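Cell wall surface anchor family protein (PDB 3TW0) serves as the adhesive tip pilin of Streptococcus agalactiae, probably mediating attachment to the host through a magnesium-binding von Willebrand factor type A domain. Local coordinates at residues Y105-L110 against A114-I119; I155-S160 against R314-D319; D236-V241 against T245-Y250; E263-A266 against Y271-L274. The protein carries 2 engineered substitutions. All blocks are in the same frame, centred on the assembly; numbering follows the deposited sequence.

Contact 1 of 4, residues Y105-L110 against A114-I119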
loop_
_atom_site.group_PDB
_atom_site.type_symbol
_atom_site.label_atom_id
_atom_site.label_comp_id
_atom_site.label_asym_id
_atom_site.label_seq_id
_atom_site.Cartn_x
_atom_site.Cartn_y
_atom_site.Cartn_z
ATOM N N TYR A 105 3.892 15.270 4.628
ATOM C CA TYR A 105 2.461 15.454 4.651
ATOM C C TYR A 105 1.887 14.825 5.930
ATOM O O TYR A 105 0.679 14.562 6.030
ATOM C CB TYR A 105 1.829 14.839 3.388
ATOM C CG TYR A 105 2.074 15.592 2.075
ATOM C CD1 TYR A 105 2.339 16.969 2.044
ATOM C CD2 TYR A 105 1.991 14.919 0.868
ATOM C CE1 TYR A 105 2.540 17.635 0.816
ATOM C CE2 TYR A 105 2.192 15.551 -0.345
ATOM C CZ TYR A 105 2.451 16.905 -0.371
ATOM O OH TYR A 105 2.628 17.502 -1.594
ATOM N N SER A 106 2.756 14.596 6.913
ATOM C CA SER A 106 2.342 13.896 8.130
ATOM C C SER A 106 2.503 14.752 9.402
ATOM O O SER A 106 3.310 15.701 9.448
ATOM C CB SER A 106 3.087 12.570 8.248
ATOM O OG SER A 106 2.702 11.694 7.182
ATOM N N TYR A 107 1.690 14.421 10.408
ATOM C CA TYR A 107 1.909 14.868 11.779
ATOM C C TYR A 107 1.808 13.672 12.721
ATOM O O TYR A 107 0.717 13.202 13.026
ATOM C CB TYR A 107 0.947 15.978 12.191
ATOM C CG TYR A 107 1.528 16.816 13.288
ATOM C CD1 TYR A 107 2.255 17.971 12.982
ATOM C CD2 TYR A 107 1.417 16.439 14.626
ATOM C CE1 TYR A 107 2.824 18.733 13.961
ATOM C CE2 TYR A 107 2.005 17.207 15.634
ATOM C CZ TYR A 107 2.706 18.357 15.271
ATOM O OH TYR A 107 3.293 19.155 16.221
ATOM N N LEU A 108 2.962 13.212 13.197
ATOM C CA LEU A 108 3.096 11.859 13.739
ATOM C C LEU A 108 2.966 11.771 15.263
ATOM O O LEU A 108 3.076 10.686 15.831
ATOM C CB LEU A 108 4.407 11.223 13.253
ATOM C CG LEU A 108 4.535 11.031 11.726
ATOM C CD1 LEU A 108 5.973 10.627 11.289
ATOM C CD2 LEU A 108 3.530 9.973 11.269
ATOM N N ASN A 109 2.730 12.915 15.899
ATOM C CA ASN A 109 2.437 12.987 17.329
ATOM C C ASN A 109 0.996 13.403 17.623
ATOM O O ASN A 109 0.491 14.415 17.113
ATOM C CB ASN A 109 3.397 13.935 18.009
ATOM C CG ASN A 109 4.822 13.606 17.700
ATOM O OD1 ASN A 109 5.572 14.467 17.236
ATOM N ND2 ASN A 109 5.216 12.348 17.935
ATOM N N LEU A 110 0.310 12.599 18.418
ATOM C CA LEU A 110 -1.060 12.928 18.767
ATOM C C LEU A 110 -0.993 14.279 19.441
ATOM O O LEU A 110 -0.113 14.493 20.296
ATOM C CB LEU A 110 -1.640 11.903 19.723
ATOM C CG LEU A 110 -2.005 10.576 19.064
ATOM C CD1 LEU A 110 -2.259 9.513 20.166
ATOM C CD2 LEU A 110 -3.235 10.787 18.146
ATOM N N ALA A 114 -3.317 23.764 19.819
ATOM C CA ALA A 114 -3.973 24.426 18.695
ATOM C C ALA A 114 -3.022 24.848 17.582
ATOM O O ALA A 114 -3.391 24.799 16.400
ATOM C CB ALA A 114 -4.828 25.611 19.167
ATOM N N ASN A 115 -1.813 25.266 17.945
ATOM C CA ASN A 115 -0.812 25.627 16.938
ATOM C C ASN A 115 -0.284 24.403 16.185
ATOM O O ASN A 115 -0.052 24.461 14.976
ATOM C CB ASN A 115 0.350 26.421 17.548
ATOM C CG ASN A 115 -0.101 27.708 18.239
ATOM O OD1 ASN A 115 0.005 27.830 19.455
ATOM N ND2 ASN A 115 -0.599 28.667 17.465
ATOM N N GLU A 116 -0.082 23.312 16.908
ATOM C CA GLU A 116 0.269 22.015 16.310
ATOM C C GLU A 116 -0.832 21.485 15.401
ATOM O O GLU A 116 -0.552 20.957 14.332
ATOM C CB GLU A 116 0.646 21.006 17.388
ATOM C CG GLU A 116 1.940 21.430 18.097
ATOM C CD GLU A 116 2.573 20.363 19.004
ATOM O OE1 GLU A 116 1.871 19.525 19.575
ATOM O OE2 GLU A 116 3.812 20.373 19.139
ATOM N N VAL A 117 -2.083 21.660 15.804
ATOM C CA VAL A 117 -3.210 21.271 14.952
ATOM C C VAL A 117 -3.101 22.006 13.611
ATOM O O VAL A 117 -3.229 21.382 12.553
ATOM C CB VAL A 117 -4.561 21.525 15.653
ATOM C CG1 VAL A 117 -5.755 21.199 14.733
ATOM C CG2 VAL A 117 -4.633 20.688 16.906
ATOM N N ASN A 118 -2.830 23.317 13.673
ATOM C CA ASN A 118 -2.598 24.158 12.501
ATOM C C ASN A 118 -1.460 23.654 11.606
ATOM O O ASN A 118 -1.539 23.754 10.387
ATOM C CB ASN A 118 -2.220 25.582 12.922
ATOM C CG ASN A 118 -3.396 26.404 13.431
ATOM O OD1 ASN A 118 -4.564 26.083 13.199
ATOM N ND2 ASN A 118 -3.077 27.489 14.128
ATOM N N ILE A 119 -0.379 23.174 12.211
ATOM C CA ILE A 119 0.718 22.585 11.433
ATOM C C ILE A 119 0.207 21.346 10.693
ATOM O O ILE A 119 0.428 21.208 9.483
ATOM C CB ILE A 119 1.900 22.170 12.306
ATOM C CG1 ILE A 119 2.537 23.397 12.943
ATOM C CG2 ILE A 119 2.937 21.465 11.475
ATOM C CD1 ILE A 119 3.347 23.062 14.165
#
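The carboxylate of Glu116 lies against the phenol of Tyr107, yet its firm polar bond runs back along the chain, where OE1 is hydrogen-bonded to Thr111 OG1. Its other oxygen, OE2, is 3.2 Å from Tyr107 OH at an angle too poor for a hydrogen bond. The phenol oxygen instead abuts the flank of the glutamate: Tyr107 OH is 3.4 Å from Glu116 CB and 3.1 Å from Glu116 CD. The two side chains cross at about a right angle, and the ring and carboxylate planes stand 62° apart, an example of close polar groups that are neighbours without being partners.

The tyrosine reaches the helix because its CG is turned opposite the backbone N (chi1 -155°), which swings the ring outward from the chain at 107-108. There Ile119 meets the ring at its edge, near the ring plane, with Ile119 CG2 3.7 Å from Tyr107 CE1. The opposite edge, CD2-CE2, faces the carbonyl O of Asn109 in the ring plane. Over one face, displaced toward the rim, lies Glu116 O, 4.1 Å above the plane. One aromatic side chain thus touches successive turns of the helix through different parts of its ring, and Arg123 adds a further side-chain neighbour. At the start of the helix, Asp113 OD1 accepts the backbone N of Glu116. Tyr107 is also joined by backbone hydrogen bonding to Leu58 of strand 55-61, so the contact packs surface helix 114-122 beside this outermost strand of the parallel sheet in the von Willebrand factor A fold.

Contact 2 of 4, residues I155-S160 against R314-D319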
loop_
_atom_site.group_PDB
_atom_site.type_symbol
_atom_site.label_atom_id
_atom_site.label_comp_id
_atom_site.label_asym_id
_atom_site.label_seq_id
_atom_site.Cartn_x
_atom_site.Cartn_y
_atom_site.Cartn_z
ATOM N N ILE A 155 1.636 4.590 16.546
ATOM C CA ILE A 155 1.281 5.859 17.180
ATOM C C ILE A 155 0.319 5.668 18.377
ATOM O O ILE A 155 0.591 6.146 19.476
ATOM C CB ILE A 155 0.679 6.842 16.140
ATOM C CG1 ILE A 155 1.775 7.450 15.249
ATOM C CG2 ILE A 155 -0.095 7.992 16.801
ATOM C CD1 ILE A 155 1.196 8.179 14.091
ATOM N N LEU A 156 -0.795 4.979 18.155
ATOM C CA LEU A 156 -1.773 4.740 19.223
ATOM C C LEU A 156 -1.200 3.899 20.388
ATOM O O LEU A 156 -1.363 4.250 21.552
ATOM C CB LEU A 156 -3.025 4.094 18.641
ATOM C CG LEU A 156 -3.891 5.081 17.844
ATOM C CD1 LEU A 156 -4.866 4.361 16.952
ATOM C CD2 LEU A 156 -4.617 6.065 18.783
ATOM N N GLU A 157 -0.517 2.807 20.064
ATOM C CA GLU A 157 0.050 1.930 21.071
ATOM C C GLU A 157 1.198 2.566 21.829
ATOM O O GLU A 157 1.413 2.259 22.996
ATOM C CB GLU A 157 0.515 0.620 20.444
ATOM C CG GLU A 157 -0.591 -0.104 19.728
ATOM C CD GLU A 157 -0.370 -1.602 19.704
ATOM O OE1 GLU A 157 0.600 -2.055 19.050
ATOM O OE2 GLU A 157 -1.177 -2.316 20.364
ATOM N N THR A 158 1.924 3.451 21.160
ATOM C CA THR A 158 3.063 4.168 21.737
ATOM C C THR A 158 2.622 5.364 22.566
ATOM O O THR A 158 3.219 5.645 23.589
ATOM C CB THR A 158 3.987 4.735 20.622
ATOM O OG1 THR A 158 4.198 3.730 19.628
ATOM C CG2 THR A 158 5.331 5.111 21.190
ATOM N N GLN A 159 1.595 6.073 22.104
ATOM C CA GLN A 159 1.303 7.415 22.612
ATOM C C GLN A 159 -0.066 7.584 23.291
ATOM O O GLN A 159 -0.305 8.598 23.935
ATOM C CB GLN A 159 1.410 8.451 21.484
ATOM C CG GLN A 159 2.735 8.532 20.757
ATOM C CD GLN A 159 2.650 9.492 19.570
ATOM O OE1 GLN A 159 1.816 10.412 19.544
ATOM N NE2 GLN A 159 3.495 9.268 18.575
ATOM N N SER A 160 -0.975 6.636 23.085
ATOM C CA SER A 160 -2.213 6.607 23.835
ATOM C C SER A 160 -2.132 5.565 24.983
ATOM O O SER A 160 -1.035 5.255 25.492
ATOM C CB SER A 160 -3.386 6.328 22.896
ATOM O OG SER A 160 -4.630 6.590 23.500
ATOM N N ARG A 314 -7.260 -5.082 14.652
ATOM C CA ARG A 314 -8.634 -5.332 15.129
ATOM C C ARG A 314 -8.678 -5.806 16.588
ATOM O O ARG A 314 -9.499 -5.315 17.355
ATOM C CB ARG A 314 -9.335 -6.346 14.229
ATOM C CG ARG A 314 -10.815 -6.534 14.524
ATOM C CD ARG A 314 -11.439 -7.575 13.594
ATOM N NE ARG A 314 -12.573 -6.929 12.957
ATOM C CZ ARG A 314 -12.625 -6.544 11.685
ATOM N NH1 ARG A 314 -11.638 -6.803 10.852
ATOM N NH2 ARG A 314 -13.705 -5.929 11.240
ATOM N N PRO A 315 -7.782 -6.734 16.981
ATOM C CA PRO A 315 -7.752 -7.142 18.401
ATOM C C PRO A 315 -7.477 -6.018 19.432
ATOM O O PRO A 315 -7.813 -6.197 20.603
ATOM C CB PRO A 315 -6.616 -8.181 18.457
ATOM C CG PRO A 315 -6.451 -8.679 17.071
ATOM C CD PRO A 315 -6.810 -7.500 16.168
ATOM N N LYS A 316 -6.879 -4.895 19.021
ATOM C CA LYS A 316 -6.609 -3.780 19.945
ATOM C C LYS A 316 -7.887 -3.146 20.505
ATOM O O LYS A 316 -7.837 -2.374 21.469
ATOM C CB LYS A 316 -5.731 -2.701 19.305
ATOM C CG LYS A 316 -4.320 -3.140 18.917
ATOM C CD LYS A 316 -3.647 -3.979 19.994
ATOM C CE LYS A 316 -2.414 -4.647 19.431
ATOM N NZ LYS A 316 -1.846 -5.704 20.302
ATOM N N GLY A 317 -9.015 -3.472 19.881
ATOM C CA GLY A 317 -10.326 -3.132 20.396
ATOM C C GLY A 317 -10.683 -1.678 20.236
ATOM O O GLY A 317 -11.543 -1.180 20.969
ATOM N N TYR A 318 -10.045 -0.968 19.297
ATOM C CA TYR A 318 -10.487 0.403 19.032
ATOM C C TYR A 318 -11.227 0.524 17.702
ATOM O O TYR A 318 -11.423 -0.476 17.023
ATOM C CB TYR A 318 -9.376 1.439 19.190
ATOM C CG TYR A 318 -8.110 1.172 18.454
ATOM C CD1 TYR A 318 -8.054 1.291 17.070
ATOM C CD2 TYR A 318 -6.924 0.866 19.146
ATOM C CE1 TYR A 318 -6.881 1.066 16.400
ATOM C CE2 TYR A 318 -5.741 0.658 18.472
ATOM C CZ TYR A 318 -5.734 0.757 17.099
ATOM O OH TYR A 318 -4.570 0.533 16.404
ATOM N N ASP A 319 -11.638 1.736 17.340
ATOM C CA ASP A 319 -12.465 1.906 16.154
ATOM C C ASP A 319 -11.671 2.181 14.897
ATOM O O ASP A 319 -10.723 2.936 14.927
ATOM C CB ASP A 319 -13.475 3.027 16.361
ATOM C CG ASP A 319 -14.511 2.660 17.385
ATOM O OD1 ASP A 319 -15.291 1.733 17.108
ATOM O OD2 ASP A 319 -14.502 3.271 18.462
#
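Leu156 and Tyr318 meet where helix 145-159 packs beside the loop entering strand 319-324, a helix-on-sheet layer of the von Willebrand factor A alpha/beta fold. The methyl CD1 of Leu156 sits over one face of the tyrosine ring, 4.0 Å from the Tyr318 ring centroid and 24° off the ring normal. This is a CH-pi contact displaced toward the hydroxyl end. Tyr318 CG lies between its own backbone N and carbonyl carbon (chi1 51°), a turn that sends the ring out from the loop toward the helix, where one face meets the leucine methyl.

Nearer the surface, Glu157 and Lys316 cross at about a right angle. Their salt bridge, 3.5 Å between Glu157 OE2 and Lys316 NZ, is long, and the position of OE2 is uncertain, so it illustrates charge attraction at the exposed margin more than a precise bond.

Farther out, Leu156 is backed by Val14 of strand 11-18 and by Ile168 of strand 165-172; Ile168 also touches Tyr318. The leucine thus packs the helix onto both strands. The phenol is anchored one helical turn earlier, by a hydrogen bond between Tyr318 OH and Asn153 OD1, while its oxygen lies 3.9 Å from Leu156 CD1.

Contact 3 of 4, residues D236-V241 against T245-Y250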
loop_
_atom_site.group_PDB
_atom_site.type_symbol
_atom_site.label_atom_id
_atom_site.label_comp_id
_atom_site.label_asym_id
_atom_site.label_seq_id
_atom_site.Cartn_x
_atom_site.Cartn_y
_atom_site.Cartn_z
ATOM N N ASP A 236 0.816 -15.112 -14.466
ATOM C CA ASP A 236 1.619 -15.154 -15.683
ATOM C C ASP A 236 2.771 -14.169 -15.436
ATOM O O ASP A 236 2.564 -12.972 -15.242
ATOM C CB ASP A 236 0.749 -14.773 -16.899
ATOM C CG ASP A 236 1.509 -14.801 -18.253
ATOM O OD1 ASP A 236 2.751 -15.047 -18.325
ATOM O OD2 ASP A 236 0.821 -14.586 -19.276
ATOM N N ARG A 237 3.986 -14.678 -15.402
ATOM C CA ARG A 237 5.136 -13.850 -15.035
ATOM C C ARG A 237 5.723 -13.066 -16.216
ATOM O O ARG A 237 6.588 -12.189 -16.016
ATOM C CB ARG A 237 6.209 -14.732 -14.415
ATOM C CG ARG A 237 5.713 -15.492 -13.231
ATOM C CD ARG A 237 6.572 -16.661 -12.937
ATOM N NE ARG A 237 6.190 -17.292 -11.682
ATOM C CZ ARG A 237 6.769 -18.377 -11.176
ATOM N NH1 ARG A 237 7.774 -18.952 -11.807
ATOM N NH2 ARG A 237 6.354 -18.865 -10.009
ATOM N N LYS A 238 5.246 -13.378 -17.426
ATOM C CA LYS A 238 5.720 -12.726 -18.653
ATOM C C LYS A 238 4.972 -11.432 -18.884
ATOM O O LYS A 238 3.741 -11.390 -18.732
ATOM C CB LYS A 238 5.545 -13.650 -19.861
ATOM C CG LYS A 238 6.270 -14.955 -19.681
ATOM C CD LYS A 238 5.836 -16.023 -20.667
ATOM C CE LYS A 238 6.689 -17.275 -20.425
ATOM N NZ LYS A 238 6.205 -18.450 -21.213
ATOM N N VAL A 239 5.715 -10.382 -19.228
ATOM C CA VAL A 239 5.130 -9.088 -19.579
ATOM C C VAL A 239 4.639 -9.187 -21.001
ATOM O O VAL A 239 5.413 -9.525 -21.871
ATOM C CB VAL A 239 6.175 -7.952 -19.530
ATOM C CG1 VAL A 239 5.544 -6.596 -19.943
ATOM C CG2 VAL A 239 6.782 -7.871 -18.167
ATOM N N PRO A 240 3.343 -8.913 -21.233
ATOM C CA PRO A 240 2.797 -8.953 -22.600
ATOM C C PRO A 240 2.943 -7.620 -23.329
ATOM O O PRO A 240 3.091 -6.576 -22.701
ATOM C CB PRO A 240 1.307 -9.249 -22.369
ATOM C CG PRO A 240 0.995 -8.625 -21.046
ATOM C CD PRO A 240 2.289 -8.678 -20.222
ATOM N N VAL A 241 2.912 -7.661 -24.657
ATOM C CA VAL A 241 2.874 -6.426 -25.434
ATOM C C VAL A 241 1.522 -5.809 -25.172
ATOM O O VAL A 241 0.521 -6.510 -25.158
ATOM C CB VAL A 241 3.116 -6.658 -26.962
ATOM C CG1 VAL A 241 4.512 -7.287 -27.189
ATOM C CG2 VAL A 241 1.986 -7.517 -27.594
ATOM N N THR A 245 -1.168 -10.505 -26.717
ATOM C CA THR A 245 -1.115 -11.872 -26.233
ATOM C C THR A 245 0.341 -12.342 -26.144
ATOM O O THR A 245 0.653 -13.365 -25.523
ATOM C CB THR A 245 -1.925 -12.793 -27.201
ATOM O OG1 THR A 245 -1.398 -14.123 -27.184
ATOM C CG2 THR A 245 -1.865 -12.272 -28.647
ATOM N N THR A 246 1.226 -11.589 -26.783
ATOM C CA THR A 246 2.577 -12.050 -27.029
ATOM C C THR A 246 3.543 -11.320 -26.100
ATOM O O THR A 246 3.327 -10.146 -25.767
ATOM C CB THR A 246 2.965 -11.928 -28.546
ATOM O OG1 THR A 246 4.103 -11.073 -28.686
ATOM C CG2 THR A 246 1.817 -11.351 -29.391
ATOM N N GLN A 247 4.576 -12.033 -25.650
ATOM C CA GLN A 247 5.503 -11.512 -24.630
ATOM C C GLN A 247 6.318 -10.355 -25.192
ATOM O O GLN A 247 6.828 -10.464 -26.296
ATOM C CB GLN A 247 6.426 -12.629 -24.105
ATOM C CG GLN A 247 7.655 -12.114 -23.349
ATOM C CD GLN A 247 8.384 -13.168 -22.541
ATOM O OE1 GLN A 247 8.387 -14.358 -22.877
ATOM N NE2 GLN A 247 9.024 -12.730 -21.468
ATOM N N ALA A 248 6.437 -9.256 -24.439
ATOM C CA ALA A 248 7.304 -8.148 -24.843
ATOM C C ALA A 248 8.775 -8.465 -24.674
ATOM O O ALA A 248 9.156 -9.347 -23.903
ATOM C CB ALA A 248 6.953 -6.858 -24.105
ATOM N N ALA A 249 9.600 -7.739 -25.415
ATOM C CA ALA A 249 11.036 -7.888 -25.346
ATOM C C ALA A 249 11.735 -6.520 -25.406
ATOM O O ALA A 249 11.168 -5.530 -25.858
ATOM C CB ALA A 249 11.523 -8.803 -26.458
ATOM N N TYR A 250 12.963 -6.471 -24.924
ATOM C CA TYR A 250 13.768 -5.264 -24.952
ATOM C C TYR A 250 14.859 -5.500 -25.988
ATOM O O TYR A 250 15.749 -6.335 -25.778
ATOM C CB TYR A 250 14.396 -5.069 -23.573
ATOM C CG TYR A 250 15.293 -3.867 -23.391
ATOM C CD1 TYR A 250 14.782 -2.669 -22.925
ATOM C CD2 TYR A 250 16.654 -3.952 -23.626
ATOM C CE1 TYR A 250 15.587 -1.577 -22.733
ATOM C CE2 TYR A 250 17.488 -2.852 -23.432
ATOM C CZ TYR A 250 16.940 -1.667 -22.995
ATOM O OH TYR A 250 17.748 -0.568 -22.806
#
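An isolated beta bridge pairs Pro240 with Gln247, in the pattern of an antiparallel non-hydrogen-bonded pair. The two bonds lie on either side of it: Ala248 N donates to Val239 O and Val241 N to Thr246 O, each spanning 2.8 Å. The second is almost straight at the acceptor, with a C=O...N angle of 172°. Proline suits the bridge position, since its missing N-H is not needed there. The touching parts run 96° apart, and only this one bridge forms between them.

Val241 CG1 rests 3.7 Å from Ala248 CA and 4.0 Å from Ala248 CB. Lys238, its chain extended beyond CG, passes at about a right angle across the amide of Gln247, with Lys238 CD 3.8 Å from Gln247 OE1. At the start of 236-241, Asp236 OD1 accepts Lys238 N at 3.1 Å from above its carboxylate plane, forming an Asx turn.

Backbone bonds of Val239 and Ala248 to Leu274 of strand 271-276 set the bridge at the margin of the antiparallel sheet, and Gln247 NE2 donates to Leu274 O as well. The lysine thus packs beside an amide already bonded; backbone bonds join the segments, with apolar and CA-H...O contacts beside them and no charge pair.

Contact 4 of 4, residues E263-A266 against Y271-L274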
loop_
_atom_site.group_PDB
_atom_site.type_symbol
_atom_site.label_atom_id
_atom_site.label_comp_id
_atom_site.label_asym_id
_atom_site.label_seq_id
_atom_site.Cartn_x
_atom_site.Cartn_y
_atom_site.Cartn_z
ATOM N N GLU A 263 27.350 -7.645 -18.242
ATOM C CA GLU A 263 26.480 -7.544 -17.051
ATOM C C GLU A 263 25.685 -8.815 -16.707
ATOM O O GLU A 263 25.335 -9.017 -15.545
ATOM C CB GLU A 263 25.539 -6.346 -17.179
ATOM C CG GLU A 263 26.164 -5.042 -16.712
ATOM C CD GLU A 263 25.465 -3.815 -17.259
ATOM O OE1 GLU A 263 24.563 -3.959 -18.129
ATOM O OE2 GLU A 263 25.824 -2.700 -16.819
ATOM N N GLY A 264 25.385 -9.651 -17.704
ATOM C CA GLY A 264 24.795 -10.976 -17.441
ATOM C C GLY A 264 23.326 -11.162 -17.814
ATOM O O GLY A 264 22.697 -12.142 -17.424
ATOM N N TYR A 265 22.772 -10.225 -18.578
ATOM C CA TYR A 265 21.409 -10.365 -19.045
ATOM C C TYR A 265 21.255 -11.522 -20.013
ATOM O O TYR A 265 22.178 -11.825 -20.784
ATOM C CB TYR A 265 20.955 -9.091 -19.718
ATOM C CG TYR A 265 20.733 -7.935 -18.775
ATOM C CD1 TYR A 265 21.694 -6.945 -18.605
ATOM C CD2 TYR A 265 19.553 -7.832 -18.056
ATOM C CE1 TYR A 265 21.465 -5.855 -17.746
ATOM C CE2 TYR A 265 19.320 -6.764 -17.198
ATOM C CZ TYR A 265 20.262 -5.788 -17.052
ATOM O OH TYR A 265 19.993 -4.748 -16.198
ATOM N N ALA A 266 20.099 -12.174 -19.960
ATOM C CA ALA A 266 19.754 -13.183 -20.939
ATOM C C ALA A 266 19.397 -12.455 -22.226
ATOM O O ALA A 266 18.391 -11.740 -22.280
ATOM C CB ALA A 266 18.585 -14.018 -20.467
ATOM N N TYR A 271 17.591 -9.879 -28.115
ATOM C CA TYR A 271 16.468 -9.399 -27.301
ATOM C C TYR A 271 16.494 -9.983 -25.880
ATOM O O TYR A 271 16.718 -11.198 -25.696
ATOM C CB TYR A 271 15.137 -9.831 -27.923
ATOM C CG TYR A 271 14.763 -9.132 -29.202
ATOM C CD1 TYR A 271 15.088 -9.700 -30.433
ATOM C CD2 TYR A 271 14.079 -7.912 -29.189
ATOM C CE1 TYR A 271 14.750 -9.093 -31.620
ATOM C CE2 TYR A 271 13.730 -7.280 -30.374
ATOM C CZ TYR A 271 14.078 -7.886 -31.592
ATOM O OH TYR A 271 13.768 -7.302 -32.786
ATOM N N ILE A 272 16.226 -9.125 -24.893
ATOM C CA ILE A 272 15.948 -9.560 -23.523
ATOM C C ILE A 272 14.434 -9.657 -23.352
ATOM O O ILE A 272 13.724 -8.628 -23.363
ATOM C CB ILE A 272 16.516 -8.575 -22.488
ATOM C CG1 ILE A 272 18.023 -8.372 -22.703
ATOM C CG2 ILE A 272 16.222 -9.060 -21.079
ATOM C CD1 ILE A 272 18.590 -7.284 -21.843
ATOM N N TYR A 273 13.933 -10.887 -23.236
ATOM C CA TYR A 273 12.503 -11.103 -23.040
ATOM C C TYR A 273 12.171 -10.715 -21.605
ATOM O O TYR A 273 12.928 -11.046 -20.682
ATOM C CB TYR A 273 12.115 -12.545 -23.386
ATOM C CG TYR A 273 12.115 -12.718 -24.883
ATOM C CD1 TYR A 273 13.311 -13.002 -25.585
ATOM C CD2 TYR A 273 10.940 -12.511 -25.626
ATOM C CE1 TYR A 273 13.320 -13.122 -26.997
ATOM C CE2 TYR A 273 10.937 -12.626 -27.020
ATOM C CZ TYR A 273 12.129 -12.931 -27.698
ATOM O OH TYR A 273 12.106 -13.041 -29.074
ATOM N N LEU A 274 11.059 -9.994 -21.448
ATOM C CA LEU A 274 10.707 -9.290 -20.215
ATOM C C LEU A 274 9.712 -10.054 -19.333
ATOM O O LEU A 274 8.727 -10.627 -19.825
ATOM C CB LEU A 274 10.168 -7.893 -20.547
ATOM C CG LEU A 274 11.167 -7.016 -21.335
ATOM C CD1 LEU A 274 10.520 -5.741 -21.720
ATOM C CD2 LEU A 274 12.484 -6.747 -20.558
#
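Ile272 lays its terminal methyl against the root of the Tyr265 side chain. Ile272 CD1 is 3.7 Å from Tyr265 CB and 3.8 Å from Tyr265 CG, and it approaches the ring obliquely. The methyl gets there because CG1 stands opposite the carbonyl carbon (chi1 -56°), which directs the longer branch of the isoleucine toward the tyrosine. The base of the same side chain lies against the carbonyl oxygen of Ala266: this oxygen is 3.4 Å from Ile272 CG1 and 3.7 Å from Ile272 CG2. A CA-H...O contact completes the approach, with 3.5 Å between Ile272 CA and Ala266 O and an angle of 144° at the hydrogen. One beta-branched residue thereby meets an aromatic side chain with its tip and a backbone carbonyl with its stem.

The segment 263-266 emerges from helix 257-263, which ends in a Schellman motif at Gly264, where phi is positive. The chain then folds back to strand 271-276, a member of the curled antiparallel sheet that also contains strand 249-251. Met260 of the helix and Leu85 of strand 84-85 touch both Tyr265 and Ile272, so the pair lies between helix and sheet.

The far end of the tyrosine has a polar partner: its OH is hydrogen-bonded to Ala84 O. Lys83 makes a cation-pi contact with the ring. Glu263 OE1 is a neighbour in the ring plane, at the edge, and its own hydrogen bond goes to Tyr93 OH. The backbone N of Ala266, one peptide on from Tyr265, is bonded to Asp79 OD2.

Overall arrangement
The four contacts form two pairs on opposite sides of the chain's centre. Contacts 1 and 2, with centres about 19 Å apart, belong to the parallel-sheet alpha/beta body; Gln159 at the end of helix 145-159 joins them by probable hydrogen bonds to Leu108 O and Leu110 N. Contacts 3 and 4, centres about 13 Å apart, share the antiparallel sheet, which combines neighbouring strands 249-251 and 271-276 with 70-78, 84-85 and 97-101 from before contact 1. Between the pairs the centres are 45 to 49 Å apart. Along the chain contact 1 comes first, while contacts 3 and 4 both fall between the two segments of contact 2. The lobe thus uses two separate chain parts.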